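Local coordinates for putative hemin storage protein (Bordetella bronchiseptica, PDB 6AU1) that cleaves deacetylated poly-beta-1,6-N-acetylglucosamine through its C-terminal glycoside hydrolase domain and can disrupt bacterial biofilms, at residues Tyr208-Thr213 against Val231-Tyr236; Ala274-Pro277 against Met281-Leu284; Ala286-Gln291 against Thr297-Gln302; Arg319-Leu324 against Arg350-Leu355. All coordinates share one frame; numbering follows the deposited sequence.

Contact 1: residues Tyr208-Thr213 against Val231-Tyr236. With EDO (1,2-ethanediol), chain G.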
loop_
_atom_site.group_PDB
_atom_site.type_symbol
_atom_site.label_atom_id
_atom_site.label_comp_id
_atom_site.label_asym_id
_atom_site.label_seq_id
_atom_site.Cartn_x
_atom_site.Cartn_y
_atom_site.Cartn_z
ATOM N N TYR A 208 -12.401 4.371 10.672
ATOM C CA TYR A 208 -11.416 5.225 11.332
ATOM C C TYR A 208 -10.118 5.306 10.518
ATOM O O TYR A 208 -9.574 6.402 10.308
ATOM C CB TYR A 208 -11.114 4.730 12.750
ATOM C CG TYR A 208 -10.284 5.707 13.553
ATOM C CD1 TYR A 208 -10.887 6.716 14.292
ATOM C CD2 TYR A 208 -8.890 5.630 13.555
ATOM C CE1 TYR A 208 -10.137 7.609 15.024
ATOM C CE2 TYR A 208 -8.132 6.522 14.276
ATOM C CZ TYR A 208 -8.757 7.512 15.009
ATOM O OH TYR A 208 -8.008 8.410 15.742
ATOM N N LEU A 209 -9.614 4.155 10.074
ATOM C CA LEU A 209 -8.395 4.143 9.252
ATOM C C LEU A 209 -8.615 4.878 7.941
ATOM O O LEU A 209 -7.739 5.622 7.483
ATOM C CB LEU A 209 -7.927 2.709 8.972
ATOM C CG LEU A 209 -7.390 1.943 10.182
ATOM C CD1 LEU A 209 -7.034 0.497 9.777
ATOM C CD2 LEU A 209 -6.175 2.664 10.786
ATOM N N ILE A 210 -9.781 4.679 7.324
ATOM C CA ILE A 210 -10.066 5.389 6.079
ATOM C C ILE A 210 -10.085 6.901 6.307
ATOM O O ILE A 210 -9.490 7.661 5.532
ATOM C CB ILE A 210 -11.396 4.945 5.465
ATOM C CG1 ILE A 210 -11.283 3.498 4.958
ATOM C CG2 ILE A 210 -11.807 5.888 4.334
ATOM C CD1 ILE A 210 -12.634 2.860 4.537
ATOM N N ASP A 211 -10.761 7.332 7.371
ATOM C CA ASP A 211 -10.848 8.755 7.682
ATOM C C ASP A 211 -9.458 9.325 7.925
ATOM O O ASP A 211 -9.167 10.456 7.515
ATOM C CB ASP A 211 -11.750 9.000 8.894
ATOM C CG ASP A 211 -13.216 8.831 8.564
ATOM O OD1 ASP A 211 -13.551 8.797 7.356
ATOM O OD2 ASP A 211 -14.033 8.738 9.508
ATOM N N PHE A 212 -8.601 8.540 8.577
ATOM C CA PHE A 212 -7.229 8.977 8.824
ATOM C C PHE A 212 -6.508 9.188 7.500
ATOM O O PHE A 212 -5.819 10.208 7.320
ATOM C CB PHE A 212 -6.470 7.966 9.690
ATOM C CG PHE A 212 -5.060 8.381 10.012
ATOM C CD1 PHE A 212 -4.799 9.623 10.574
ATOM C CD2 PHE A 212 -3.998 7.528 9.749
ATOM C CE1 PHE A 212 -3.493 10.004 10.876
ATOM C CE2 PHE A 212 -2.689 7.894 10.047
ATOM C CZ PHE A 212 -2.436 9.133 10.613
ATOM N N THR A 213 -6.670 8.253 6.562
ATOM C CA THR A 213 -6.022 8.441 5.259
ATOM C C THR A 213 -6.618 9.631 4.514
ATOM O O THR A 213 -5.927 10.266 3.732
ATOM C CB THR A 213 -6.089 7.191 4.352
ATOM O OG1 THR A 213 -7.447 6.893 4.002
ATOM C CG2 THR A 213 -5.410 5.984 5.034
ATOM N N VAL A 231 -5.928 9.279 -4.983
ATOM C CA VAL A 231 -5.477 8.346 -3.950
ATOM C C VAL A 231 -5.882 6.900 -4.219
ATOM O O VAL A 231 -6.983 6.611 -4.699
ATOM C CB VAL A 231 -5.991 8.750 -2.531
ATOM C CG1 VAL A 231 -5.402 10.108 -2.119
ATOM C CG2 VAL A 231 -7.523 8.765 -2.469
ATOM N N ALA A 232 -4.963 5.992 -3.907
ATOM C CA ALA A 232 -5.223 4.559 -3.955
ATOM C C ALA A 232 -4.816 3.953 -2.625
ATOM O O ALA A 232 -4.017 4.547 -1.891
ATOM C CB ALA A 232 -4.455 3.901 -5.102
ATOM N N ARG A 233 -5.356 2.787 -2.304
ATOM C CA ARG A 233 -4.905 2.082 -1.101
ATOM C C ARG A 233 -4.808 0.589 -1.384
ATOM O O ARG A 233 -5.664 0.033 -2.065
ATOM C CB ARG A 233 -5.850 2.351 0.077
ATOM C CG ARG A 233 -5.414 1.648 1.396
ATOM C CD ARG A 233 -6.192 2.176 2.605
ATOM N NE ARG A 233 -6.032 1.299 3.767
ATOM C CZ ARG A 233 -6.851 1.300 4.816
ATOM N NH1 ARG A 233 -7.871 2.159 4.870
ATOM N NH2 ARG A 233 -6.659 0.426 5.803
ATOM N N ASN A 234 -3.756 -0.052 -0.875
ATOM C CA ASN A 234 -3.626 -1.506 -0.970
ATOM C C ASN A 234 -4.686 -2.223 -0.145
ATOM O O ASN A 234 -4.899 -1.902 1.036
ATOM C CB ASN A 234 -2.247 -1.980 -0.483
ATOM C CG ASN A 234 -1.136 -1.689 -1.465
ATOM O OD1 ASN A 234 -0.086 -1.205 -1.070
ATOM N ND2 ASN A 234 -1.342 -2.028 -2.739
ATOM N N LEU A 235 -5.320 -3.210 -0.767
ATOM C CA LEU A 235 -6.337 -4.034 -0.120
ATOM C C LEU A 235 -5.923 -5.496 -0.223
ATOM O O LEU A 235 -5.580 -5.978 -1.312
ATOM C CB LEU A 235 -7.706 -3.821 -0.790
ATOM C CG LEU A 235 -8.873 -4.715 -0.357
ATOM C CD1 LEU A 235 -9.185 -4.530 1.133
ATOM C CD2 LEU A 235 -10.094 -4.400 -1.201
ATOM N N TYR A 236 -5.949 -6.192 0.906
ATOM C CA TYR A 236 -5.688 -7.629 0.920
ATOM C C TYR A 236 -6.844 -8.418 0.296
ATOM O O TYR A 236 -7.995 -7.995 0.349
ATOM C CB TYR A 236 -5.460 -8.105 2.350
ATOM C CG TYR A 236 -4.064 -7.863 2.867
ATOM C CD1 TYR A 236 -3.027 -8.737 2.548
ATOM C CD2 TYR A 236 -3.778 -6.770 3.679
ATOM C CE1 TYR A 236 -1.740 -8.525 3.023
ATOM C CE2 TYR A 236 -2.489 -6.554 4.162
ATOM C CZ TYR A 236 -1.482 -7.433 3.828
ATOM O OH TYR A 236 -0.203 -7.227 4.302
HETATM C C1 EDO G . 2.359 -5.733 6.008
HETATM O O1 EDO G . 2.501 -4.343 5.659
HETATM C C2 EDO G . 1.204 -5.906 6.990
HETATM O O2 EDO G . -0.039 -5.670 6.318
#
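R233 projects outward from barrel strand 230-235 against L209 and I210 of helix 195-223, the helix that precedes this strand in the TIM-barrel-like glycoside hydrolase domain. Its CG lies anti to the backbone N (chi1 -179°), and the chain runs extended to NE, which carries the guanidinium across to the helix. There it crosses both aliphatic side chains at about a right angle. I210 CG1 comes to the edge of the guanidinium, near its plane, 3.7 Å from R233 NH1. L209 approaches obliquely, with CD1 4.0 Å from R233 NH2. On the helix, T213 OG1 donates to I210 O at 2.7 Å, turning that side chain back onto its own backbone. At the far end of the strand segment, Y236 OH donates to 1,2-ethanediol O2 at 2.6 Å; this probable crystallisation additive is also bonded to D161. All three residues that touch are buried, and they meet by van der Waals contact alone. The polar needs of the arginine are met by others, NH2 by the carbonyl of A163 and NH1 by the hydroxyl of Y260, which suggests that L209 and I210 give apolar cover while the two oxygens probably hold the guanidinium's orientation.

Contact 2: residues Ala274-Pro277 against Met281-Leu284. With SO4 (sulfate ion), chain F; SO4 (sulfate ion), chain E.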
loop_
_atom_site.group_PDB
_atom_site.type_symbol
_atom_site.label_atom_id
_atom_site.label_comp_id
_atom_site.label_asym_id
_atom_site.label_seq_id
_atom_site.Cartn_x
_atom_site.Cartn_y
_atom_site.Cartn_z
ATOM N N ALA A 274 -2.499 -20.040 -2.701
ATOM C CA ALA A 274 -3.652 -20.613 -3.387
ATOM C C ALA A 274 -3.313 -21.937 -4.062
ATOM O O ALA A 274 -2.334 -22.034 -4.801
ATOM C CB ALA A 274 -4.200 -19.624 -4.414
ATOM N N ALA A 275 -4.136 -22.951 -3.808
ATOM C CA ALA A 275 -3.950 -24.269 -4.403
ATOM C C ALA A 275 -4.298 -24.273 -5.893
ATOM O O ALA A 275 -3.671 -24.983 -6.679
ATOM C CB ALA A 275 -4.789 -25.308 -3.662
ATOM N N ARG A 276 -5.298 -23.480 -6.272
ATOM C CA ARG A 276 -5.741 -23.402 -7.661
ATOM C C ARG A 276 -5.756 -21.938 -8.117
ATOM O O ARG A 276 -6.798 -21.280 -8.084
ATOM C CB ARG A 276 -7.128 -24.031 -7.826
ATOM C CG ARG A 276 -7.212 -25.507 -7.436
ATOM C CD ARG A 276 -8.549 -26.099 -7.862
ATOM N NE ARG A 276 -8.818 -25.830 -9.274
ATOM C CZ ARG A 276 -10.013 -25.938 -9.848
ATOM N NH1 ARG A 276 -10.154 -25.666 -11.138
ATOM N NH2 ARG A 276 -11.066 -26.314 -9.135
ATOM N N PRO A 277 -4.590 -21.427 -8.533
ATOM C CA PRO A 277 -4.420 -19.997 -8.818
ATOM C C PRO A 277 -5.370 -19.438 -9.889
ATOM O O PRO A 277 -5.734 -18.266 -9.795
ATOM C CB PRO A 277 -2.961 -19.905 -9.287
ATOM C CG PRO A 277 -2.295 -21.083 -8.655
ATOM C CD PRO A 277 -3.326 -22.171 -8.667
ATOM N N MET A 281 -8.158 -16.551 -8.968
ATOM C CA MET A 281 -8.278 -15.257 -9.623
ATOM C C MET A 281 -9.691 -15.053 -10.177
ATOM O O MET A 281 -10.240 -13.948 -10.126
ATOM C CB MET A 281 -7.243 -15.128 -10.741
ATOM C CG MET A 281 -7.120 -13.713 -11.284
ATOM S SD MET A 281 -6.244 -12.645 -10.116
ATOM C CE MET A 281 -4.608 -13.376 -10.146
ATOM N N ARG A 282 -10.278 -16.120 -10.709
ATOM C CA ARG A 282 -11.654 -16.069 -11.189
ATOM C C ARG A 282 -12.611 -15.676 -10.054
ATOM O O ARG A 282 -13.460 -14.797 -10.219
ATOM C CB ARG A 282 -12.038 -17.421 -11.803
ATOM C CG ARG A 282 -13.225 -17.391 -12.723
ATOM C CD ARG A 282 -13.196 -18.574 -13.703
ATOM N NE ARG A 282 -13.004 -19.869 -13.046
ATOM C CZ ARG A 282 -11.929 -20.642 -13.200
ATOM N NH1 ARG A 282 -10.936 -20.257 -13.990
ATOM N NH2 ARG A 282 -11.849 -21.805 -12.567
ATOM N N GLN A 283 -12.451 -16.306 -8.891
ATOM C CA GLN A 283 -13.289 -15.988 -7.738
ATOM C C GLN A 283 -13.056 -14.567 -7.225
ATOM O O GLN A 283 -14.002 -13.899 -6.798
ATOM C CB GLN A 283 -13.054 -16.995 -6.609
ATOM C CG GLN A 283 -13.609 -18.367 -6.915
ATOM C CD GLN A 283 -13.183 -19.412 -5.902
ATOM O OE1 GLN A 283 -12.326 -19.159 -5.057
ATOM N NE2 GLN A 283 -13.770 -20.599 -5.992
ATOM N N LEU A 284 -11.805 -14.110 -7.254
ATOM C CA LEU A 284 -11.503 -12.754 -6.795
ATOM C C LEU A 284 -12.195 -11.723 -7.686
ATOM O O LEU A 284 -12.830 -10.792 -7.190
ATOM C CB LEU A 284 -9.991 -12.503 -6.770
ATOM C CG LEU A 284 -9.553 -11.170 -6.139
ATOM C CD1 LEU A 284 -9.742 -11.194 -4.631
ATOM C CD2 LEU A 284 -8.110 -10.878 -6.496
HETATM S S SO4 F . -6.472 -23.944 -11.492
HETATM O O1 SO4 F . -6.290 -25.190 -10.754
HETATM O O2 SO4 F . -6.702 -24.247 -12.904
HETATM O O3 SO4 F . -7.633 -23.232 -10.969
HETATM O O4 SO4 F . -5.269 -23.126 -11.351
HETATM S S SO4 E . -15.167 -21.438 -10.397
HETATM O O1 SO4 E . -14.153 -22.420 -10.775
HETATM O O2 SO4 E . -16.470 -21.872 -10.888
HETATM O O3 SO4 E . -14.838 -20.146 -10.992
HETATM O O4 SO4 E . -15.214 -21.304 -8.943
#
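P277 and M281 form the first turn of helix 277-290, the main helix of the beta-alpha-beta crossover between barrel strands 262-266 and 297-305. M281 N donates to P277 O at 3.1 Å. M281 CB also lies against that oxygen, while the rest of its bent side chain packs on P269 and on Q320 and L324 of helix 314-326.

Around this turn R276, at the N-cap position, and R282, six residues further along, bring their guanidinium groups close together. R276 NH1 and R282 NH2 are 4.5 Å apart; NH1 lies at the edge of the R282 group, whereas NH2 stands obliquely to the R276 group. Each arginine holds its own sulfate, probably from the crystallisation liquor, and these anions probably offset the neighbouring positive charges. A bend at chi3 (52°) folds R276 NE back to sulfate F, giving a bond of 3.0 Å to O1; a second bond from NE, to O3, is weak. The backbone nitrogens of E278 and Q279 also bind a sulfate, as anions commonly bind at helix N-termini. R282 presents its NE/NH2 edge to sulfate E, whose sulfur lies in the guanidinium plane: NE reaches O3 at 2.8 Å, and NH2 reaches O1 at 3.0 Å almost straight (172°). Q283 NE2 adds a weak bond to O4 of the same ion. On the other anion, O4 of sulfate F lies 3.4 Å from P277 CD.

Contact 3: residues Ala286-Gln291 against Thr297-Gln302; sequences AAVARQ and TIFELQ
V288 points from helix 277-290 at T297 and F299, the first and third residues of strand 297-305, and its three side-chain carbons can be followed in turn. The backbones come closest at V288 CA and T297 CA, 7.6 Å apart, a gap filled by side chains. CB already touches the aromatic ring, 3.9 Å from F299 CZ. From there the two methyls divide the work. CG1, anti to the backbone N (chi1 175°), runs tip to tip into T297, with CG1 3.5 Å from T297 OG1 and 3.8 Å from T297 CB. CG2, on the N side, rests 3.8 Å from F299 CZ and 4.0 Å from F299 CE2, reaching the ring obliquely at its outer end. T297 CG2, of the same strand, also lies over one face of the ring, 4.1 Å above its plane and offset toward the rim. V288 therefore touches both of these strand residues, which project to the same side. The hydroxyl of T297 is a steric neighbour here and not a polar partner of V288; its OG1 is hydrogen-bonded to G293 O in the connecting loop. Among the surrounding elements, V288 also packs on L253 of helix 253-259, on L265 of the adjacent parallel strand 262-266 and on L294, while F299 meets L324 of helix 314-326, so the contact forms part of the helix-to-sheet layer of the barrel.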
loop_
_atom_site.group_PDB
_atom_site.type_symbol
_atom_site.label_atom_id
_atom_site.label_comp_id
_atom_site.label_asym_id
_atom_site.label_seq_id
_atom_site.Cartn_x
_atom_site.Cartn_y
_atom_site.Cartn_z
ATOM N N ALA A 286 -14.835 -12.187 -9.601
ATOM C CA ALA A 286 -16.276 -12.314 -9.402
ATOM C C ALA A 286 -16.718 -11.550 -8.161
ATOM O O ALA A 286 -17.766 -10.902 -8.159
ATOM C CB ALA A 286 -16.677 -13.774 -9.291
ATOM N N ALA A 287 -15.913 -11.636 -7.103
ATOM C CA ALA A 287 -16.227 -10.944 -5.855
ATOM C C ALA A 287 -16.225 -9.435 -6.053
ATOM O O ALA A 287 -17.110 -8.737 -5.559
ATOM C CB ALA A 287 -15.238 -11.338 -4.754
ATOM N N VAL A 288 -15.219 -8.937 -6.770
ATOM C CA VAL A 288 -15.121 -7.511 -7.052
ATOM C C VAL A 288 -16.296 -7.057 -7.924
ATOM O O VAL A 288 -16.907 -6.017 -7.665
ATOM C CB VAL A 288 -13.784 -7.170 -7.738
ATOM C CG1 VAL A 288 -13.749 -5.709 -8.146
ATOM C CG2 VAL A 288 -12.634 -7.481 -6.790
ATOM N N ALA A 289 -16.614 -7.846 -8.944
ATOM C CA ALA A 289 -17.747 -7.545 -9.821
ATOM C C ALA A 289 -19.057 -7.467 -9.037
ATOM O O ALA A 289 -19.907 -6.614 -9.304
ATOM C CB ALA A 289 -17.857 -8.589 -10.921
ATOM N N ARG A 290 -19.202 -8.358 -8.063
ATOM C CA ARG A 290 -20.406 -8.438 -7.245
ATOM C C ARG A 290 -20.615 -7.132 -6.475
ATOM O O ARG A 290 -21.747 -6.730 -6.215
ATOM C CB ARG A 290 -20.300 -9.636 -6.300
ATOM C CG ARG A 290 -21.554 -10.019 -5.554
ATOM C CD ARG A 290 -21.420 -11.447 -5.025
ATOM N NE ARG A 290 -21.353 -12.432 -6.107
ATOM C CZ ARG A 290 -20.264 -13.121 -6.451
ATOM N NH1 ARG A 290 -19.117 -12.955 -5.797
ATOM N NH2 ARG A 290 -20.328 -13.989 -7.454
ATOM N N GLN A 291 -19.513 -6.466 -6.140
ATOM C CA GLN A 291 -19.551 -5.165 -5.476
ATOM C C GLN A 291 -19.523 -4.012 -6.485
ATOM O O GLN A 291 -19.372 -2.852 -6.097
ATOM C CB GLN A 291 -18.368 -5.022 -4.505
ATOM C CG GLN A 291 -18.294 -6.112 -3.452
ATOM C CD GLN A 291 -19.517 -6.141 -2.565
ATOM O OE1 GLN A 291 -19.972 -5.104 -2.082
ATOM N NE2 GLN A 291 -20.065 -7.332 -2.350
ATOM N N THR A 297 -11.167 -0.904 -9.321
ATOM C CA THR A 297 -10.254 -1.846 -8.674
ATOM C C THR A 297 -9.116 -2.193 -9.615
ATOM O O THR A 297 -9.338 -2.622 -10.743
ATOM C CB THR A 297 -10.978 -3.130 -8.233
ATOM O OG1 THR A 297 -12.021 -2.776 -7.326
ATOM C CG2 THR A 297 -10.012 -4.097 -7.534
ATOM N N ILE A 298 -7.896 -1.976 -9.144
ATOM C CA ILE A 298 -6.704 -2.365 -9.871
ATOM C C ILE A 298 -6.233 -3.701 -9.325
ATOM O O ILE A 298 -5.949 -3.824 -8.134
ATOM C CB ILE A 298 -5.605 -1.309 -9.740
ATOM C CG1 ILE A 298 -6.114 0.024 -10.292
ATOM C CG2 ILE A 298 -4.327 -1.750 -10.449
ATOM C CD1 ILE A 298 -5.181 1.187 -10.051
ATOM N N PHE A 299 -6.197 -4.711 -10.185
ATOM C CA PHE A 299 -5.734 -6.022 -9.764
ATOM C C PHE A 299 -4.218 -6.030 -9.845
ATOM O O PHE A 299 -3.639 -6.147 -10.925
ATOM C CB PHE A 299 -6.360 -7.127 -10.624
ATOM C CG PHE A 299 -7.844 -7.262 -10.422
ATOM C CD1 PHE A 299 -8.727 -6.408 -11.080
ATOM C CD2 PHE A 299 -8.354 -8.215 -9.560
ATOM C CE1 PHE A 299 -10.089 -6.511 -10.875
ATOM C CE2 PHE A 299 -9.729 -8.341 -9.360
ATOM C CZ PHE A 299 -10.596 -7.486 -10.012
ATOM N N GLU A 300 -3.585 -5.873 -8.687
ATOM C CA GLU A 300 -2.132 -5.785 -8.638
ATOM C C GLU A 300 -1.526 -7.178 -8.493
ATOM O O GLU A 300 -1.674 -7.832 -7.462
ATOM C CB GLU A 300 -1.688 -4.879 -7.494
ATOM C CG GLU A 300 -0.203 -4.615 -7.499
ATOM C CD GLU A 300 0.188 -3.457 -6.609
ATOM O OE1 GLU A 300 -0.625 -3.026 -5.761
ATOM O OE2 GLU A 300 1.327 -2.980 -6.764
ATOM N N LEU A 301 -0.846 -7.618 -9.547
ATOM C CA LEU A 301 -0.309 -8.975 -9.628
ATOM C C LEU A 301 1.110 -9.016 -9.094
ATOM O O LEU A 301 1.759 -7.975 -8.995
ATOM C CB LEU A 301 -0.320 -9.454 -11.081
ATOM C CG LEU A 301 -1.681 -9.384 -11.764
ATOM C CD1 LEU A 301 -1.514 -9.537 -13.260
ATOM C CD2 LEU A 301 -2.572 -10.499 -11.214
ATOM N N GLN A 302 1.603 -10.203 -8.752
ATOM C CA GLN A 302 2.990 -10.285 -8.309
ATOM C C GLN A 302 3.893 -10.774 -9.433
ATOM O O GLN A 302 3.560 -11.721 -10.146
ATOM C CB GLN A 302 3.130 -11.185 -7.076
ATOM C CG GLN A 302 2.799 -12.651 -7.285
ATOM C CD GLN A 302 2.801 -13.427 -5.969
ATOM O OE1 GLN A 302 1.752 -13.866 -5.503
ATOM N NE2 GLN A 302 3.982 -13.595 -5.363
#

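Contact 4: residues Arg319-Leu324 against Arg350-Leu355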
loop_
_atom_site.group_PDB
_atom_site.type_symbol
_atom_site.label_atom_id
_atom_site.label_comp_id
_atom_site.label_asym_id
_atom_site.label_seq_id
_atom_site.Cartn_x
_atom_site.Cartn_y
_atom_site.Cartn_z
ATOM N N ARG A 319 -0.239 -14.422 -18.580
ATOM C CA ARG A 319 -1.451 -15.244 -18.612
ATOM C C ARG A 319 -2.463 -14.728 -17.594
ATOM O O ARG A 319 -3.672 -14.777 -17.843
ATOM C CB ARG A 319 -1.148 -16.716 -18.330
ATOM C CG ARG A 319 -0.539 -17.485 -19.488
ATOM C CD ARG A 319 -0.312 -18.935 -19.088
ATOM N NE ARG A 319 0.671 -19.602 -19.937
ATOM C CZ ARG A 319 1.462 -20.589 -19.526
ATOM N NH1 ARG A 319 1.394 -21.021 -18.271
ATOM N NH2 ARG A 319 2.328 -21.139 -20.366
ATOM N N GLN A 320 -1.973 -14.237 -16.454
ATOM C CA GLN A 320 -2.875 -13.665 -15.456
ATOM C C GLN A 320 -3.529 -12.396 -16.004
ATOM O O GLN A 320 -4.733 -12.181 -15.830
ATOM C CB GLN A 320 -2.141 -13.372 -14.139
ATOM C CG GLN A 320 -1.778 -14.631 -13.380
ATOM C CD GLN A 320 -1.130 -14.326 -12.045
ATOM O OE1 GLN A 320 -0.464 -13.302 -11.890
ATOM N NE2 GLN A 320 -1.336 -15.203 -11.073
ATOM N N MET A 321 -2.747 -11.574 -16.697
ATOM C CA MET A 321 -3.298 -10.357 -17.287
ATOM C C MET A 321 -4.322 -10.682 -18.372
ATOM O O MET A 321 -5.373 -10.046 -18.434
ATOM C CB MET A 321 -2.180 -9.477 -17.843
ATOM C CG MET A 321 -1.308 -8.880 -16.737
ATOM S SD MET A 321 0.086 -7.979 -17.414
ATOM C CE MET A 321 0.893 -7.454 -15.899
ATOM N N VAL A 322 -4.040 -11.681 -19.206
ATOM C CA VAL A 322 -4.995 -12.060 -20.244
ATOM C C VAL A 322 -6.269 -12.596 -19.591
ATOM O O VAL A 322 -7.381 -12.310 -20.051
ATOM C CB VAL A 322 -4.396 -13.105 -21.225
ATOM C CG1 VAL A 322 -5.478 -13.700 -22.159
ATOM C CG2 VAL A 322 -3.271 -12.465 -22.042
ATOM N N GLN A 323 -6.113 -13.341 -18.497
ATOM C CA GLN A 323 -7.278 -13.889 -17.811
ATOM C C GLN A 323 -8.152 -12.755 -17.276
ATOM O O GLN A 323 -9.383 -12.795 -17.424
ATOM C CB GLN A 323 -6.869 -14.830 -16.665
ATOM C CG GLN A 323 -8.067 -15.385 -15.892
ATOM C CD GLN A 323 -7.674 -16.120 -14.611
ATOM O OE1 GLN A 323 -6.587 -15.920 -14.072
ATOM N NE2 GLN A 323 -8.566 -16.984 -14.130
ATOM N N LEU A 324 -7.516 -11.769 -16.643
ATOM C CA LEU A 324 -8.221 -10.577 -16.156
ATOM C C LEU A 324 -8.976 -9.889 -17.290
ATOM O O LEU A 324 -10.164 -9.586 -17.159
ATOM C CB LEU A 324 -7.252 -9.586 -15.503
ATOM C CG LEU A 324 -6.590 -10.005 -14.189
ATOM C CD1 LEU A 324 -5.548 -8.969 -13.753
ATOM C CD2 LEU A 324 -7.627 -10.249 -13.088
ATOM N N ARG A 350 4.661 -5.824 -23.029
ATOM C CA ARG A 350 4.296 -4.552 -23.642
ATOM C C ARG A 350 2.853 -4.530 -24.147
ATOM O O ARG A 350 2.118 -3.573 -23.884
ATOM C CB ARG A 350 5.251 -4.219 -24.792
ATOM C CG ARG A 350 5.132 -2.790 -25.286
ATOM C CD ARG A 350 6.156 -2.479 -26.371
ATOM N NE ARG A 350 7.513 -2.837 -25.964
ATOM C CZ ARG A 350 8.238 -3.795 -26.536
ATOM N NH1 ARG A 350 9.466 -4.051 -26.100
ATOM N NH2 ARG A 350 7.741 -4.495 -27.549
ATOM N N ASP A 351 2.427 -5.581 -24.845
ATOM C CA ASP A 351 1.123 -5.513 -25.494
ATOM C C ASP A 351 -0.029 -5.518 -24.488
ATOM O O ASP A 351 -1.074 -4.926 -24.755
ATOM C CB ASP A 351 0.940 -6.639 -26.535
ATOM C CG ASP A 351 1.147 -8.041 -25.970
ATOM O OD1 ASP A 351 1.348 -8.210 -24.749
ATOM O OD2 ASP A 351 1.096 -8.994 -26.787
ATOM N N VAL A 352 0.150 -6.159 -23.337
ATOM C CA VAL A 352 -0.931 -6.168 -22.354
ATOM C C VAL A 352 -0.819 -5.032 -21.329
ATOM O O VAL A 352 -1.778 -4.746 -20.617
ATOM C CB VAL A 352 -1.021 -7.514 -21.602
ATOM C CG1 VAL A 352 -1.613 -8.583 -22.512
ATOM C CG2 VAL A 352 0.339 -7.935 -21.053
ATOM N N MET A 353 0.331 -4.369 -21.260
ATOM C CA MET A 353 0.465 -3.267 -20.315
ATOM C C MET A 353 0.207 -1.945 -21.018
ATOM O O MET A 353 0.087 -0.906 -20.372
ATOM C CB MET A 353 1.840 -3.280 -19.640
ATOM C CG MET A 353 1.974 -4.309 -18.520
ATOM S SD MET A 353 0.929 -3.948 -17.082
ATOM C CE MET A 353 1.704 -2.445 -16.463
ATOM N N SER A 354 0.097 -2.001 -22.345
ATOM C CA SER A 354 -0.227 -0.830 -23.159
ATOM C C SER A 354 -1.607 -0.271 -22.824
ATOM O O SER A 354 -2.548 -1.027 -22.559
ATOM C CB SER A 354 -0.157 -1.180 -24.649
ATOM O OG SER A 354 -0.669 -0.124 -25.449
ATOM N N LEU A 355 -1.721 1.054 -22.841
ATOM C CA LEU A 355 -2.979 1.723 -22.507
ATOM C C LEU A 355 -3.976 1.694 -23.666
ATOM O O LEU A 355 -5.073 2.247 -23.565
ATOM C CB LEU A 355 -2.714 3.171 -22.077
ATOM C CG LEU A 355 -1.993 3.341 -20.733
ATOM C CD1 LEU A 355 -1.697 4.812 -20.446
ATOM C CD2 LEU A 355 -2.810 2.723 -19.609
#
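M321 and V322 of helix 314-326 meet V352 and M353 of helix 346-353 without any flat group between them: each close approach is methyl or sulfur against methyl or sulfur. The flat groups lie round the margin, where the side chains of Y332 and Y334, on strand 332-335, touch M321. This is helix-to-helix packing in the outer layer of the TIM-barrel-like domain, joining the helix before strand 332-335 to the helix at the end of the chain.

M321 is the main probe. With chi2 and chi3 both near 180° its chain is extended, which carries SD and then CE to the other helix, where it crosses both partners at a slant. SD lies 3.6 Å from V352 CG2, the branch held between the backbone N and carbonyl carbon of its own residue. CE goes on to M353, 3.7 Å from its SD. M353 has the opposite shape: the bend at chi2 (-67°) sets SD beside M321, and a second bend at chi3 turns CE. The backbones come closest at M321 CA and V352 CA, 7.0 Å apart. A looser touch at the exposed border pairs V322 CG2 with V352 CG1 at 4.2 Å.

Polar links flank this apolar strip: D351 forms a salt bridge with R318, and V352 O is hydrogen-bonded to the hydroxyl of Y332. M353 also packs on V10 of strand 8-12, next to strand 332-335 in the sheet. Between the two methionines, M321 SD and M353 SD stand 4.1 Å apart.

How the contacts relate
Contacts 1 to 4 follow one another along the chain and step round the barrel wall. Contact 3 touches the other three. It shares helix 277-290 with contact 2, their centres about 12 Å apart, and M281 CE packs 3.7 Å from L301 CD2. Toward contact 4, about 15 Å between centres, L301 CD1 lies 3.5 Å from M321 CG. Its link to contact 1, whose centre is about 16 Å away, is polar: a weak hydrogen bond from N234 ND2 to E300 OE1 joins the two strands. Contacts 2 and 4, centres about 18 Å apart, meet where M281 CB lies 3.5 Å from Q323 OE1. Contacts 1 and 4 do not touch. The ethanediol belongs to contact 1 and the sulfates to contact 2.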